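PDB 5U5G: 6-phosphogluconate dehydrogenase from Pseudomonas syringae, which probably reduces (2-oxopropyl)phosphonate with NADPH at a late stage of fosfomycin biosynthesis, as a member of the 6-phosphogluconate and 3-hydroxyisobutyrate dehydrogenase family. Local coordinates for residues A[71-74]-A[75-79]; A[161-165]-A[166-170]; A[144-147]-A[148-152]. All coordinates share one frame; numbering follows the deposited sequence.

How the contacts relate
Three local contacts follow one another along the chain; none nests in or crosses another. Contact 1 comes first. It is the last part of helix 69-77 in the Rossmann domain, where one side meets the adenine of NADP. Contact 3 is next along the chain, on helix 143-156, which leads from strand 135-139 back to strand 157-162, the outermost strand within this chain. Contact 2 follows at the end of that strand and turns the chain into the long helix 168-196. Contacts 2 and 3 touch through the rings of Y162 and Y146. Contact 1 stands apart, its nearest atoms about 9 Å from contact 2 and about 12 Å from contact 3.

Contact 1 (A[71-74]-A[75-79]); sequences AVQD and FYHAP. With NAP (NADP nicotinamide-adenine-dinucleotide phosphate), chain E.
A71 and F75 lie one turn apart on helix 69-77, an alpha helix of the Rossmann-type domain that flanks the adenine of NADP. Three backbone bonds hold its last part, which widens to a pi-type turn at 75-77. F75 N donates to A71 O, Y76 N to V72 O at 3.0 Å, and H77 N to Q73 O at 2.9 Å. The first is the straightest and the last the most bent. A78 N then reaches D74 O at 3.4 Å, a weak bond, at the point where the chain leaves helical geometry.

The cofactor side is mostly apolar contact. A71 CB packs on the purine, 3.6 Å from NAP C5A. The F75 ring comes obliquely to it, with CE2 3.5 Å from NAP N3A. With CG anti to the carbonyl carbon (chi1 -82°), the ring lies past A71 O and reaches the base. D74 OD2 stays 3.8 Å from NAP N6A. Other groups bind the cofactor by hydrogen bonds, among them S34 OG, N32 OD1 and T66 O.

Next round the helix, Y76 is buried against helices 83-86 and 101-113. Its OH is satisfied by D95 OD2, and its ring lies beside L83 and L107. V72 O and V72 CA lie at the edge of this ring, and V72 CG1 is 3.9 Å from Y76 CD2. Q73 and H77 cover the last turn. Q73 is bent at chi2 (65°), which carries its amide on toward H77. The amide and imidazole planes are only 13° apart, and the two side chains cross at about a right angle. Q73 NE2 ends 3.4 Å from H77 CB.

Contact 2 (A[161-165]-A[166-170]); sequences TYVPE and PGKAQ
V163 and K168 face each other across a tight bend, a type II beta turn from E165 to K168. It carries the chain from strand 157-162, at the edge of the Rossmann sheet, into helix 168-196.

The turn is closed by one backbone hydrogen bond, K168 N to E165 O at 3.0 Å. G167 is its third residue and also the N-cap position of the helix. Its positive phi (85°) is a backbone shape that suits a residue without a side chain. Neighbouring residues add polar ties. S140 OG is bonded to V163 O, E165 O and A169 N, so it joins both ends of the bend. The carboxylate of E120 receives G167 N through OE1 and Q170 N through OE2, at the start of the helix.

The apolar contacts are those of V163 with the K168 and A169 side chains. The K168 chain is extended, with CG anti to the backbone N (chi1 -177°), and it crosses V163 at about a right angle. Its CD lies 3.7 Å from V163 CB, and its CE approaches V163 CG1. The other methyl, V163 CG2, leans on A169 CB at 4.3 Å. Before the bend, P164 CG sits over one face of the Y162 ring, offset toward its rim.

Charge comes last. K168 NZ forms a salt bridge with D200 of the second subunit, so this lysine helps to join the two chains. E165 is also near, but its OE1 stays 5.1 Å from K168 NZ. A water bridges the gap: it donates to E165 OE1 and accepts from K168 NZ, each at 3.2 Å.

Contact 3 (A[144-147]-A[148-152]); sequences EAYG and LIRPL
Y146 and R150 lie side by side on helix 143-156, one turn apart and pointing the same way. R150 CG makes an off-centre CH-pi contact with the tyrosine ring, 4.2 Å from its centroid. The closest ring atom is Y146 CZ, 3.8 Å from R150 CG. The ring and guanidinium planes are 40° apart, and R150 NE comes no nearer than 4.0 Å to Y146 OH. A bend at chi2 (-72°) lets the arginine run beside the ring, while its NH1 goes on to a salt bridge with E154, farther along the helix. Y146 also stacks on Y162, and both Y146 and R150 rest on V160.

The tight side is that of A145 and I149. I149 N donates to A145 O at 3.1 Å, the straightest backbone bond here. I149 CG1 stands between its own backbone N and carbonyl carbon (chi1 54°) and packs 3.2 Å from A145 O. I149 CD1 reaches Y146 CD1 across the turn. This is the helix of a beta-alpha-beta unit between strands 135-139 and 157-162. A145 and I149 face the sheet, where I149 touches V61, I92, V94 and I119.

E144, G147, L148 and P151 are more exposed and pack less closely, though L148 still touches I92 of the sheet. L148 CD1 passes E144 CG at 4.5 Å, and G147 offers no side chain. Along the backbone, L148 N donates to E144 O and, weakly, to A145 O, while R150 N meets Y146 O at 2.8 Å. The helix is kinked just beyond: P151 has no N-H to give, and L152 N makes a weak bond to I149 O. P151 CD packs 3.5 Å from G147 O.

Contact 1 (A[71-74]-A[75-79])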
ATOM      1  N   ALA A  71      -2.690   8.758  29.789  1.00 22.06           N
ATOM      2  CA  ALA A  71      -3.067   7.421  30.260  1.00 24.21           C
ATOM      3  C   ALA A  71      -1.847   6.623  30.719  1.00 21.72           C
ATOM      4  O   ALA A  71      -1.926   5.856  31.683  1.00 21.22           O
ATOM      5  CB  ALA A  71      -3.812   6.658  29.168  1.00 17.86           C
ATOM      6  N   VAL A  72      -0.717   6.780  30.029  1.00 23.04           N
ATOM      7  CA  VAL A  72       0.539   6.198  30.501  1.00 23.76           C
ATOM      8  C   VAL A  72       0.829   6.658  31.923  1.00 24.39           C
ATOM      9  O   VAL A  72       1.077   5.851  32.830  1.00 21.28           O
ATOM     10  CB  VAL A  72       1.694   6.579  29.558  1.00 22.50           C
ATOM     11  CG1 VAL A  72       3.011   6.096  30.141  1.00 23.56           C
ATOM     12  CG2 VAL A  72       1.477   6.009  28.173  1.00 24.56           C
ATOM     13  N   GLN A  73       0.801   7.974  32.131  1.00 27.75           N
ATOM     14  CA  GLN A  73       1.137   8.528  33.433  1.00 28.03           C
ATOM     15  C   GLN A  73       0.180   8.023  34.504  1.00 27.78           C
ATOM     16  O   GLN A  73       0.613   7.535  35.556  1.00 27.21           O
ATOM     17  CB  GLN A  73       1.134  10.056  33.363  1.00 29.70           C
ATOM     18  CG  GLN A  73       1.600  10.727  34.647  1.00 35.12           C
ATOM     19  CD  GLN A  73       3.064  10.431  34.972  1.00 41.52           C
ATOM     20  OE1 GLN A  73       3.885  10.201  34.073  1.00 43.42           O
ATOM     21  NE2 GLN A  73       3.398  10.448  36.263  1.00 41.47           N
ATOM     22  N   ASP A  74      -1.130   8.110  34.241  1.00 26.14           N
ATOM     23  CA  ASP A  74      -2.118   7.735  35.249  1.00 27.94           C
ATOM     24  C   ASP A  74      -2.027   6.250  35.600  1.00 26.90           C
ATOM     25  O   ASP A  74      -1.979   5.888  36.782  1.00 27.71           O
ATOM     26  CB  ASP A  74      -3.534   8.077  34.772  1.00 28.15           C
ATOM     27  CG  ASP A  74      -3.817   9.579  34.749  1.00 35.74           C
ATOM     28  OD1 ASP A  74      -2.976  10.375  35.217  1.00 34.21           O
ATOM     29  OD2 ASP A  74      -4.897   9.964  34.255  1.00 36.57           O
ATOM     30  N   PHE A  75      -1.999   5.370  34.588  1.00 22.36           N
ATOM     31  CA  PHE A  75      -2.089   3.939  34.882  1.00 23.36           C
ATOM     32  C   PHE A  75      -0.787   3.392  35.450  1.00 26.08           C
ATOM     33  O   PHE A  75      -0.812   2.547  36.353  1.00 26.95           O
ATOM     34  CB  PHE A  75      -2.515   3.150  33.636  1.00 22.60           C
ATOM     35  CG  PHE A  75      -4.006   3.158  33.409  1.00 20.42           C
ATOM     36  CD1 PHE A  75      -4.880   2.931  34.466  1.00 22.19           C
ATOM     37  CD2 PHE A  75      -4.531   3.432  32.161  1.00 21.89           C
ATOM     38  CE1 PHE A  75      -6.259   2.959  34.270  1.00 24.32           C
ATOM     39  CE2 PHE A  75      -5.913   3.461  31.947  1.00 20.20           C
ATOM     40  CZ  PHE A  75      -6.774   3.222  33.008  1.00 24.82           C
ATOM     41  N   TYR A  76       0.359   3.854  34.947  1.00 23.03           N
ATOM     42  CA  TYR A  76       1.627   3.319  35.436  1.00 25.20           C
ATOM     43  C   TYR A  76       2.141   4.025  36.692  1.00 27.19           C
ATOM     44  O   TYR A  76       2.703   3.364  37.573  1.00 28.86           O
ATOM     45  CB  TYR A  76       2.700   3.385  34.345  1.00 24.30           C
ATOM     46  CG  TYR A  76       2.489   2.398  33.218  1.00 19.96           C
ATOM     47  CD1 TYR A  76       2.824   1.064  33.364  1.00 22.06           C
ATOM     48  CD2 TYR A  76       1.935   2.808  32.014  1.00 23.26           C
ATOM     49  CE1 TYR A  76       2.626   0.160  32.319  1.00 24.63           C
ATOM     50  CE2 TYR A  76       1.738   1.925  30.974  1.00 23.76           C
ATOM     51  CZ  TYR A  76       2.081   0.602  31.129  1.00 21.99           C
ATOM     52  OH  TYR A  76       1.864  -0.266  30.083  1.00 21.26           O
ATOM     53  N   HIS A  77       1.971   5.346  36.817  1.00 24.12           N
ATOM     54  CA  HIS A  77       2.715   6.068  37.841  1.00 27.49           C
ATOM     55  C   HIS A  77       1.884   6.655  38.970  1.00 29.58           C
ATOM     56  O   HIS A  77       2.473   7.197  39.908  1.00 29.44           O
ATOM     57  CB  HIS A  77       3.551   7.188  37.207  1.00 28.86           C
ATOM     58  CG  HIS A  77       4.592   6.681  36.263  1.00 28.79           C
ATOM     59  ND1 HIS A  77       5.780   6.136  36.694  1.00 32.74           N
ATOM     60  CD2 HIS A  77       4.610   6.603  34.911  1.00 29.90           C
ATOM     61  CE1 HIS A  77       6.494   5.756  35.648  1.00 33.32           C
ATOM     62  NE2 HIS A  77       5.807   6.029  34.554  1.00 31.59           N
ATOM     63  N   ALA A  78       0.560   6.582  38.921  1.00 30.43           N
ATOM     64  CA  ALA A  78      -0.224   7.054  40.052  1.00 30.78           C
ATOM     65  C   ALA A  78       0.301   6.417  41.331  1.00 33.11           C
ATOM     66  O   ALA A  78       0.484   5.184  41.382  1.00 33.65           O
ATOM     67  CB  ALA A  78      -1.702   6.724  39.866  1.00 31.61           C
ATOM     68  N   PRO A  79       0.631   7.198  42.361  1.00 34.39           N
ATOM     69  CA  PRO A  79       1.182   6.609  43.583  1.00 34.31           C
ATOM     70  C   PRO A  79       0.166   5.693  44.257  1.00 33.99           C
ATOM     71  O   PRO A  79      -1.038   5.958  44.249  1.00 36.20           O
ATOM     72  CB  PRO A  79       1.535   7.825  44.450  1.00 35.31           C
ATOM     73  CG  PRO A  79       0.788   8.981  43.850  1.00 38.64           C
ATOM     74  CD  PRO A  79       0.640   8.676  42.389  1.00 34.57           C
TER
HETATM   75  PA  NAP E 301      -9.764   4.729  21.787  1.00 21.92           P
HETATM   76  O1A NAP E 301      -9.767   6.212  21.717  1.00 21.47           O
HETATM   77  O2A NAP E 301     -10.826   3.917  21.089  1.00 22.98           O
HETATM   78  O5B NAP E 301      -9.715   4.245  23.375  1.00 26.10           O
HETATM   79  C5B NAP E 301      -8.670   4.952  23.997  1.00 21.06           C
HETATM   80  C4B NAP E 301      -8.422   4.262  25.356  1.00 23.90           C
HETATM   81  O4B NAP E 301      -7.473   4.985  26.140  1.00 21.02           O
HETATM   82  C3B NAP E 301      -9.776   4.161  26.145  1.00 22.98           C
HETATM   83  O3B NAP E 301      -9.769   2.995  26.911  1.00 25.37           O
HETATM   84  C2B NAP E 301      -9.640   5.367  27.095  1.00 23.98           C
HETATM   85  O2B NAP E 301     -10.291   5.253  28.265  1.00 19.87           O
HETATM   86  C1B NAP E 301      -8.090   5.253  27.385  1.00 21.23           C
HETATM   87  N9A NAP E 301      -7.625   6.520  27.916  1.00 21.84           N
HETATM   88  C8A NAP E 301      -7.286   7.704  27.229  1.00 23.29           C
HETATM   89  N7A NAP E 301      -6.919   8.714  28.063  1.00 22.40           N
HETATM   90  C5A NAP E 301      -7.041   8.147  29.340  1.00 21.52           C
HETATM   91  C6A NAP E 301      -6.818   8.662  30.629  1.00 24.38           C
HETATM   92  N6A NAP E 301      -6.389   9.954  30.808  1.00 24.03           N
HETATM   93  N1A NAP E 301      -7.018   7.904  31.738  1.00 25.97           N
HETATM   94  C2A NAP E 301      -7.445   6.623  31.513  1.00 21.60           C
HETATM   95  N3A NAP E 301      -7.693   5.992  30.356  1.00 22.32           N
HETATM   96  C4A NAP E 301      -7.481   6.787  29.263  1.00 22.05           C
HETATM   97  O3  NAP E 301      -8.285   4.467  21.124  1.00 24.01           O
HETATM   98  PN  NAP E 301      -8.130   3.068  20.362  1.00 20.74           P
HETATM   99  O1N NAP E 301      -8.585   1.909  21.157  1.00 23.16           O
HETATM  100  O2N NAP E 301      -8.323   3.177  18.865  1.00 18.50           O
HETATM  101  O5D NAP E 301      -6.395   2.880  20.381  1.00 23.44           O
HETATM  102  C5D NAP E 301      -5.943   2.444  21.585  1.00 21.02           C
HETATM  103  C4D NAP E 301      -4.469   2.130  21.404  1.00 23.07           C
HETATM  104  O4D NAP E 301      -4.303   1.127  20.367  1.00 24.57           O
HETATM  105  C3D NAP E 301      -3.715   3.431  20.899  1.00 21.37           C
HETATM  106  O3D NAP E 301      -2.444   3.463  21.484  1.00 22.13           O
HETATM  107  C2D NAP E 301      -3.621   3.214  19.405  1.00 21.09           C
HETATM  108  O2D NAP E 301      -2.494   3.818  18.823  1.00 24.18           O
HETATM  109  C1D NAP E 301      -3.444   1.661  19.368  1.00 23.85           C
HETATM  110  N1N NAP E 301      -3.861   1.110  18.095  1.00 24.78           N
HETATM  111  C2N NAP E 301      -5.166   1.325  17.576  1.00 24.72           C
HETATM  112  C3N NAP E 301      -5.523   0.702  16.398  1.00 25.22           C
HETATM  113  C7N NAP E 301      -6.870   0.874  15.848  1.00 25.77           C
HETATM  114  O7N NAP E 301      -7.247   0.303  14.823  1.00 26.45           O
HETATM  115  N7N NAP E 301      -7.790   1.660  16.519  1.00 25.78           N
HETATM  116  C4N NAP E 301      -4.584  -0.222  15.667  1.00 24.89           C
HETATM  117  C5N NAP E 301      -3.264  -0.348  16.286  1.00 21.95           C
HETATM  118  C6N NAP E 301      -2.947   0.295  17.409  1.00 22.90           C
HETATM  119  P2B NAP E 301     -12.064   5.769  28.224  1.00 21.74           P
HETATM  120  O1X NAP E 301     -12.626   4.581  27.507  1.00 20.99           O
HETATM  121  O2X NAP E 301     -12.397   5.900  29.713  1.00 20.24           O
HETATM  122  O3X NAP E 301     -11.930   7.052  27.439  1.00 22.37           O

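Contact 2 (A[161-165]-A[166-170])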
ATOM      1  N   THR A 161       6.892  -9.989  15.303  1.00 28.75           N
ATOM      2  CA  THR A 161       8.294  -9.658  15.025  1.00 28.50           C
ATOM      3  C   THR A 161       8.977  -9.265  16.333  1.00 25.14           C
ATOM      4  O   THR A 161       8.692  -8.202  16.897  1.00 26.37           O
ATOM      5  CB  THR A 161       8.416  -8.536  13.987  1.00 28.87           C
ATOM      6  OG1 THR A 161       7.758  -8.915  12.772  1.00 26.67           O
ATOM      7  CG2 THR A 161       9.881  -8.250  13.668  1.00 25.28           C
ATOM      8  N   TYR A 162       9.894 -10.108  16.806  1.00 23.52           N
ATOM      9  CA  TYR A 162      10.607  -9.865  18.054  1.00 24.01           C
ATOM     10  C   TYR A 162      11.858  -9.036  17.776  1.00 26.23           C
ATOM     11  O   TYR A 162      12.766  -9.492  17.073  1.00 25.94           O
ATOM     12  CB  TYR A 162      10.969 -11.196  18.714  1.00 27.25           C
ATOM     13  CG  TYR A 162      11.644 -11.084  20.056  1.00 28.19           C
ATOM     14  CD1 TYR A 162      11.217 -10.158  20.994  1.00 25.46           C
ATOM     15  CD2 TYR A 162      12.686 -11.947  20.404  1.00 27.39           C
ATOM     16  CE1 TYR A 162      11.828 -10.069  22.240  1.00 26.99           C
ATOM     17  CE2 TYR A 162      13.297 -11.867  21.649  1.00 27.30           C
ATOM     18  CZ  TYR A 162      12.863 -10.926  22.559  1.00 27.63           C
ATOM     19  OH  TYR A 162      13.466 -10.827  23.790  1.00 27.53           O
ATOM     20  N   VAL A 163      11.896  -7.819  18.313  1.00 23.99           N
ATOM     21  CA  VAL A 163      13.061  -6.943  18.205  1.00 21.33           C
ATOM     22  C   VAL A 163      13.435  -6.502  19.622  1.00 26.03           C
ATOM     23  O   VAL A 163      12.947  -5.472  20.114  1.00 24.93           O
ATOM     24  CB  VAL A 163      12.783  -5.766  17.252  1.00 25.14           C
ATOM     25  CG1 VAL A 163      12.888  -6.230  15.792  1.00 20.83           C
ATOM     26  CG2 VAL A 163      11.374  -5.156  17.515  1.00 23.91           C
ATOM     27  N   PRO A 164      14.337  -7.233  20.290  1.00 24.48           N
ATOM     28  CA  PRO A 164      14.424  -7.159  21.765  1.00 26.37           C
ATOM     29  C   PRO A 164      14.724  -5.783  22.332  1.00 28.10           C
ATOM     30  O   PRO A 164      14.231  -5.462  23.421  1.00 28.38           O
ATOM     31  CB  PRO A 164      15.561  -8.144  22.095  1.00 29.99           C
ATOM     32  CG  PRO A 164      15.666  -9.048  20.924  1.00 27.94           C
ATOM     33  CD  PRO A 164      15.234  -8.254  19.721  1.00 28.28           C
ATOM     34  N   GLU A 165      15.527  -4.977  21.644  1.00 28.16           N
ATOM     35  CA  GLU A 165      15.993  -3.711  22.202  1.00 29.38           C
ATOM     36  C   GLU A 165      14.823  -2.830  22.631  1.00 29.12           C
ATOM     37  O   GLU A 165      13.931  -2.554  21.816  1.00 25.19           O
ATOM     38  CB  GLU A 165      16.845  -2.970  21.175  1.00 29.08           C
ATOM     39  CG  GLU A 165      17.303  -1.593  21.628  1.00 31.84           C
ATOM     40  CD  GLU A 165      18.024  -0.811  20.527  1.00 43.07           C
ATOM     41  OE1 GLU A 165      17.707  -1.017  19.334  1.00 45.41           O
ATOM     42  OE2 GLU A 165      18.917   0.001  20.855  1.00 47.54           O
ATOM     43  N   PRO A 166      14.799  -2.359  23.881  1.00 26.01           N
ATOM     44  CA  PRO A 166      13.704  -1.486  24.331  1.00 24.38           C
ATOM     45  C   PRO A 166      13.539  -0.263  23.441  1.00 30.28           C
ATOM     46  O   PRO A 166      14.512   0.368  23.021  1.00 26.35           O
ATOM     47  CB  PRO A 166      14.131  -1.086  25.747  1.00 26.89           C
ATOM     48  CG  PRO A 166      15.012  -2.217  26.212  1.00 27.91           C
ATOM     49  CD  PRO A 166      15.737  -2.695  24.969  1.00 28.92           C
ATOM     50  N   GLY A 167      12.284   0.079  23.164  1.00 24.48           N
ATOM     51  CA  GLY A 167      11.976   1.208  22.322  1.00 22.61           C
ATOM     52  C   GLY A 167      11.978   0.909  20.840  1.00 23.14           C
ATOM     53  O   GLY A 167      11.438   1.708  20.068  1.00 22.24           O
ATOM     54  N   LYS A 168      12.548  -0.227  20.422  1.00 24.10           N
ATOM     55  CA  LYS A 168      12.673  -0.508  18.991  1.00 21.68           C
ATOM     56  C   LYS A 168      11.320  -0.828  18.369  1.00 21.56           C
ATOM     57  O   LYS A 168      11.043  -0.417  17.236  1.00 22.04           O
ATOM     58  CB  LYS A 168      13.652  -1.657  18.749  1.00 19.44           C
ATOM     59  CG  LYS A 168      13.876  -1.954  17.261  1.00 24.74           C
ATOM     60  CD  LYS A 168      15.112  -2.837  17.022  1.00 27.30           C
ATOM     61  CE  LYS A 168      15.357  -3.017  15.541  1.00 24.03           C
ATOM     62  NZ  LYS A 168      16.534  -3.863  15.257  1.00 27.84           N
ATOM     63  N   ALA A 169      10.472  -1.576  19.082  1.00 20.87           N
ATOM     64  CA  ALA A 169       9.146  -1.873  18.556  1.00 21.54           C
ATOM     65  C   ALA A 169       8.358  -0.596  18.307  1.00 21.08           C
ATOM     66  O   ALA A 169       7.690  -0.464  17.274  1.00 21.27           O
ATOM     67  CB  ALA A 169       8.389  -2.802  19.511  1.00 23.46           C
ATOM     68  N   GLN A 170       8.430   0.370  19.231  1.00 19.41           N
ATOM     69  CA  GLN A 170       7.683   1.607  19.016  1.00 20.65           C
ATOM     70  C   GLN A 170       8.268   2.400  17.857  1.00 21.09           C
ATOM     71  O   GLN A 170       7.524   3.025  17.097  1.00 19.16           O
ATOM     72  CB  GLN A 170       7.648   2.472  20.278  1.00 18.85           C
ATOM     73  CG  GLN A 170       6.820   1.888  21.437  1.00 21.62           C
ATOM     74  CD  GLN A 170       5.334   1.760  21.116  1.00 21.19           C
ATOM     75  OE1 GLN A 170       4.831   2.335  20.146  1.00 23.01           O
ATOM     76  NE2 GLN A 170       4.627   1.015  21.936  1.00 20.43           N
TER
HETATM   77  O   HOH W   1      18.463  -3.678  17.772  1.00 35.33           O

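Contact 3 (A[144-147]-A[148-152])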
ATOM      1  N   GLU A 144      12.890 -14.080  28.259  1.00 25.79           N
ATOM      2  CA  GLU A 144      12.109 -15.031  29.044  1.00 35.32           C
ATOM      3  C   GLU A 144      10.657 -14.572  29.187  1.00 27.66           C
ATOM      4  O   GLU A 144       9.728 -15.361  28.986  1.00 27.87           O
ATOM      5  CB  GLU A 144      12.748 -15.266  30.412  1.00 32.53           C
ATOM      6  CG  GLU A 144      12.006 -16.347  31.189  1.00 44.01           C
ATOM      7  CD  GLU A 144      12.300 -16.368  32.689  1.00 56.61           C
ATOM      8  OE1 GLU A 144      12.635 -15.310  33.269  1.00 53.14           O
ATOM      9  OE2 GLU A 144      12.152 -17.458  33.272  1.00 61.57           O
ATOM     10  N   ALA A 145      10.442 -13.299  29.517  1.00 29.06           N
ATOM     11  CA  ALA A 145       9.081 -12.770  29.572  1.00 30.84           C
ATOM     12  C   ALA A 145       8.389 -12.879  28.220  1.00 28.06           C
ATOM     13  O   ALA A 145       7.211 -13.245  28.147  1.00 30.40           O
ATOM     14  CB  ALA A 145       9.096 -11.318  30.048  1.00 30.63           C
ATOM     15  N   TYR A 146       9.102 -12.567  27.137  1.00 31.88           N
ATOM     16  CA  TYR A 146       8.529 -12.739  25.806  1.00 28.77           C
ATOM     17  C   TYR A 146       8.077 -14.176  25.592  1.00 30.07           C
ATOM     18  O   TYR A 146       6.939 -14.427  25.183  1.00 27.08           O
ATOM     19  CB  TYR A 146       9.544 -12.327  24.737  1.00 30.10           C
ATOM     20  CG  TYR A 146       9.112 -12.641  23.322  1.00 29.95           C
ATOM     21  CD1 TYR A 146       7.916 -12.149  22.817  1.00 30.89           C
ATOM     22  CD2 TYR A 146       9.905 -13.420  22.486  1.00 28.82           C
ATOM     23  CE1 TYR A 146       7.517 -12.427  21.526  1.00 30.03           C
ATOM     24  CE2 TYR A 146       9.516 -13.699  21.192  1.00 29.00           C
ATOM     25  CZ  TYR A 146       8.318 -13.202  20.720  1.00 32.16           C
ATOM     26  OH  TYR A 146       7.914 -13.470  19.438  1.00 32.97           O
ATOM     27  N   GLY A 147       8.957 -15.138  25.880  1.00 29.53           N
ATOM     28  CA  GLY A 147       8.583 -16.534  25.721  1.00 30.68           C
ATOM     29  C   GLY A 147       7.361 -16.932  26.528  1.00 31.66           C
ATOM     30  O   GLY A 147       6.592 -17.803  26.109  1.00 30.41           O
ATOM     31  N   LEU A 148       7.155 -16.305  27.688  1.00 32.32           N
ATOM     32  CA  LEU A 148       6.017 -16.681  28.523  1.00 31.19           C
ATOM     33  C   LEU A 148       4.706 -16.162  27.945  1.00 33.43           C
ATOM     34  O   LEU A 148       3.682 -16.850  28.004  1.00 32.64           O
ATOM     35  CB  LEU A 148       6.212 -16.163  29.948  1.00 32.65           C
ATOM     36  CG  LEU A 148       7.392 -16.789  30.689  1.00 35.74           C
ATOM     37  CD1 LEU A 148       7.602 -16.117  32.035  1.00 34.75           C
ATOM     38  CD2 LEU A 148       7.148 -18.275  30.859  1.00 33.66           C
ATOM     39  N   ILE A 149       4.711 -14.951  27.383  1.00 30.30           N
ATOM     40  CA  ILE A 149       3.477 -14.355  26.880  1.00 30.40           C
ATOM     41  C   ILE A 149       3.258 -14.645  25.403  1.00 31.37           C
ATOM     42  O   ILE A 149       2.141 -14.443  24.901  1.00 30.13           O
ATOM     43  CB  ILE A 149       3.443 -12.831  27.144  1.00 31.48           C
ATOM     44  CG1 ILE A 149       4.690 -12.156  26.572  1.00 29.16           C
ATOM     45  CG2 ILE A 149       3.331 -12.548  28.643  1.00 26.90           C
ATOM     46  CD1 ILE A 149       4.517 -11.603  25.183  1.00 29.87           C
ATOM     47  N   ARG A 150       4.284 -15.124  24.700  1.00 31.16           N
ATOM     48  CA  ARG A 150       4.153 -15.493  23.290  1.00 32.08           C
ATOM     49  C   ARG A 150       2.910 -16.321  22.979  1.00 28.34           C
ATOM     50  O   ARG A 150       2.200 -15.980  22.018  1.00 25.75           O
ATOM     51  CB  ARG A 150       5.442 -16.210  22.860  1.00 34.66           C
ATOM     52  CG  ARG A 150       5.849 -15.963  21.419  1.00 37.06           C
ATOM     53  CD  ARG A 150       4.937 -16.682  20.465  1.00 40.35           C
ATOM     54  NE  ARG A 150       5.202 -16.363  19.076  1.00 45.92           N
ATOM     55  CZ  ARG A 150       4.233 -16.028  18.225  1.00 44.40           C
ATOM     56  NH1 ARG A 150       2.963 -15.985  18.632  1.00 43.62           N
ATOM     57  NH2 ARG A 150       4.511 -15.747  16.959  1.00 43.57           N
ATOM     58  N   PRO A 151       2.576 -17.392  23.715  1.00 31.27           N
ATOM     59  CA  PRO A 151       1.346 -18.132  23.388  1.00 31.35           C
ATOM     60  C   PRO A 151       0.073 -17.326  23.589  1.00 27.74           C
ATOM     61  O   PRO A 151      -0.942 -17.654  22.972  1.00 31.55           O
ATOM     62  CB  PRO A 151       1.399 -19.341  24.333  1.00 30.34           C
ATOM     63  CG  PRO A 151       2.825 -19.473  24.701  1.00 31.10           C
ATOM     64  CD  PRO A 151       3.316 -18.057  24.803  1.00 30.61           C
ATOM     65  N   LEU A 152       0.090 -16.295  24.438  1.00 26.64           N
ATOM     66  CA  LEU A 152      -1.070 -15.414  24.572  1.00 27.70           C
ATOM     67  C   LEU A 152      -1.261 -14.549  23.327  1.00 26.14           C
ATOM     68  O   LEU A 152      -2.397 -14.349  22.870  1.00 24.27           O
ATOM     69  CB  LEU A 152      -0.909 -14.525  25.805  1.00 23.41           C
ATOM     70  CG  LEU A 152      -1.427 -14.957  27.182  1.00 35.75           C
ATOM     71  CD1 LEU A 152      -1.568 -16.457  27.306  1.00 32.56           C
ATOM     72  CD2 LEU A 152      -0.494 -14.427  28.253  1.00 27.32           C
TER